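Local coordinates for sensory box/GGDEF domain protein (Colwellia psychrerythraea, PDB 3LYX), which is probably a sensory and signalling protein in which this N-terminal PAS domain precedes a GGDEF domain of the kind that makes cyclic di-GMP, at residues B[17-22]-B[38-43]. Numbering follows the deposited sequence.
Sequences FDAIVV and TLYGYS
Ala19 and Val21 on the strand and Leu39 and Tyr40 at the end of the helix meet through carbon atoms alone; no hydrogen bond passes between 17-22 and 38-43. The tightest approach is that of the Ala19 methyl to Leu39, where Ala19 CB lies 3.6 Å from Leu39 CD2 and 4.0 Å from Leu39 CB. With CG anti to the backbone N (chi1 178°), Leu39 also brings CD2 over one face of its neighbour's ring, 3.7 Å above the Tyr40 plane and shifted toward the rim. The aromatic contacts both use Tyr40 CE2, which is 4.2 Å from Ala19 CB and 3.9 Å from Val21 CG2, and both aliphatic groups approach the ring obliquely. Val21 makes its contact with the branch that stands anti to its own carbonyl carbon.

These residues belong to a PAS fold, an antiparallel sheet of strand order 2-1-5-4-3, and the contact sets the C-terminal end of helix 34-40 against strand 19-24, which lies between 29-32 and 108-117 and from which the chain runs through 29-32 into that helix. Alternate residues of the strand serve its two sides: Ala19 and Val21 point toward the helix end, whereas Ile20 turns away to pack on Phe13 and Leu112.

Polar links join the same strand to the start of the helix and the residue before it. Ser36 OG is hydrogen-bonded to Ile20 O, and Asn33 bonds Ile20 N through OD1 and Asp18 O through ND2. Beyond Tyr40, whose ring also meets Trp32 with the planes at about 40°, Gly41 is the first residue to leave the helix, with positive phi.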
loop_
_atom_site.group_PDB
_atom_site.type_symbol
_atom_site.label_atom_id
_atom_site.label_comp_id
_atom_site.label_asym_id
_atom_site.label_seq_id
_atom_site.Cartn_x
_atom_site.Cartn_y
_atom_site.Cartn_z
ATOM N N PHE B 17 -1.082 -3.850 -3.110
ATOM C CA PHE B 17 -1.015 -4.065 -4.548
ATOM C C PHE B 17 -0.222 -2.918 -5.162
ATOM O O PHE B 17 0.325 -3.035 -6.258
ATOM C CB PHE B 17 -2.420 -4.103 -5.145
ATOM C CG PHE B 17 -2.442 -4.237 -6.643
ATOM C CD1 PHE B 17 -1.855 -5.336 -7.269
ATOM C CD2 PHE B 17 -3.067 -3.270 -7.430
ATOM C CE1 PHE B 17 -1.889 -5.474 -8.666
ATOM C CE2 PHE B 17 -3.108 -3.395 -8.823
ATOM C CZ PHE B 17 -2.517 -4.502 -9.442
ATOM N N ASP B 18 -0.190 -1.803 -4.446
ATOM C CA ASP B 18 0.548 -0.620 -4.867
ATOM C C ASP B 18 2.033 -0.932 -4.996
ATOM O O ASP B 18 2.599 -1.613 -4.151
ATOM C CB ASP B 18 0.386 0.484 -3.826
ATOM C CG ASP B 18 -1.047 0.938 -3.681
ATOM O OD1 ASP B 18 -1.378 1.991 -4.271
ATOM O OD2 ASP B 18 -1.832 0.235 -2.986
ATOM N N ALA B 19 2.664 -0.425 -6.046
ATOM C CA ALA B 19 4.100 -0.626 -6.223
ATOM C C ALA B 19 4.789 0.552 -5.539
ATOM O O ALA B 19 4.687 1.703 -5.989
ATOM C CB ALA B 19 4.442 -0.651 -7.699
ATOM N N ILE B 20 5.465 0.268 -4.431
ATOM C CA ILE B 20 6.180 1.294 -3.686
ATOM C C ILE B 20 7.652 1.279 -4.098
ATOM O O ILE B 20 8.282 0.221 -4.128
ATOM C CB ILE B 20 6.123 1.040 -2.157
ATOM C CG1 ILE B 20 4.667 0.919 -1.684
ATOM C CG2 ILE B 20 6.819 2.178 -1.412
ATOM C CD1 ILE B 20 3.836 2.149 -1.960
ATOM N N VAL B 21 8.192 2.447 -4.429
ATOM C CA VAL B 21 9.600 2.555 -4.797
ATOM C C VAL B 21 10.177 3.729 -4.028
ATOM O O VAL B 21 9.799 4.884 -4.257
ATOM C CB VAL B 21 9.794 2.805 -6.308
ATOM C CG1 VAL B 21 11.285 2.870 -6.645
ATOM C CG2 VAL B 21 9.124 1.703 -7.105
ATOM N N VAL B 22 11.079 3.423 -3.104
ATOM C CA VAL B 22 11.724 4.437 -2.285
ATOM C C VAL B 22 13.119 4.711 -2.849
ATOM O O VAL B 22 13.876 3.774 -3.088
ATOM C CB VAL B 22 11.848 3.950 -0.838
ATOM C CG1 VAL B 22 12.396 5.057 0.041
ATOM C CG2 VAL B 22 10.484 3.471 -0.337
ATOM N N THR B 38 5.813 -7.024 -9.113
ATOM C CA THR B 38 4.698 -7.419 -9.971
ATOM C C THR B 38 4.501 -6.418 -11.097
ATOM O O THR B 38 4.269 -6.802 -12.242
ATOM C CB THR B 38 3.362 -7.516 -9.180
ATOM O OG1 THR B 38 3.459 -8.537 -8.178
ATOM C CG2 THR B 38 2.209 -7.867 -10.115
ATOM N N LEU B 39 4.610 -5.131 -10.785
ATOM C CA LEU B 39 4.400 -4.106 -11.801
ATOM C C LEU B 39 5.534 -3.918 -12.798
ATOM O O LEU B 39 5.303 -3.897 -14.008
ATOM C CB LEU B 39 4.111 -2.761 -11.139
ATOM C CG LEU B 39 3.918 -1.556 -12.061
ATOM C CD1 LEU B 39 2.648 -1.721 -12.903
ATOM C CD2 LEU B 39 3.825 -0.314 -11.208
ATOM N N TYR B 40 6.754 -3.777 -12.285
ATOM C CA TYR B 40 7.917 -3.524 -13.124
ATOM C C TYR B 40 8.651 -4.757 -13.635
ATOM O O TYR B 40 9.339 -4.690 -14.664
ATOM C CB TYR B 40 8.897 -2.622 -12.368
ATOM C CG TYR B 40 8.343 -1.247 -12.052
ATOM C CD1 TYR B 40 8.117 -0.316 -13.063
ATOM C CD2 TYR B 40 8.023 -0.882 -10.736
ATOM C CE1 TYR B 40 7.579 0.957 -12.771
ATOM C CE2 TYR B 40 7.494 0.372 -10.435
ATOM C CZ TYR B 40 7.274 1.285 -11.459
ATOM O OH TYR B 40 6.748 2.526 -11.171
ATOM N N GLY B 41 8.523 -5.872 -12.918
ATOM C CA GLY B 41 9.175 -7.099 -13.343
ATOM C C GLY B 41 10.433 -7.477 -12.587
ATOM O O GLY B 41 10.834 -8.636 -12.611
ATOM N N TYR B 42 11.056 -6.513 -11.913
ATOM C CA TYR B 42 12.291 -6.750 -11.159
ATOM C C TYR B 42 12.022 -7.130 -9.705
ATOM O O TYR B 42 11.071 -6.634 -9.103
ATOM C CB TYR B 42 13.152 -5.490 -11.144
ATOM C CG TYR B 42 13.481 -4.911 -12.499
ATOM C CD1 TYR B 42 14.603 -5.346 -13.214
ATOM C CD2 TYR B 42 12.701 -3.889 -13.046
ATOM C CE1 TYR B 42 14.946 -4.769 -14.434
ATOM C CE2 TYR B 42 13.031 -3.309 -14.261
ATOM C CZ TYR B 42 14.158 -3.751 -14.947
ATOM O OH TYR B 42 14.510 -3.155 -16.131
ATOM N N SER B 43 12.871 -7.995 -9.148
ATOM C CA SER B 43 12.747 -8.421 -7.749
ATOM C C SER B 43 13.585 -7.444 -6.918
ATOM O O SER B 43 14.330 -6.651 -7.485
ATOM C CB SER B 43 13.278 -9.853 -7.572
ATOM O OG SER B 43 14.667 -9.942 -7.868
#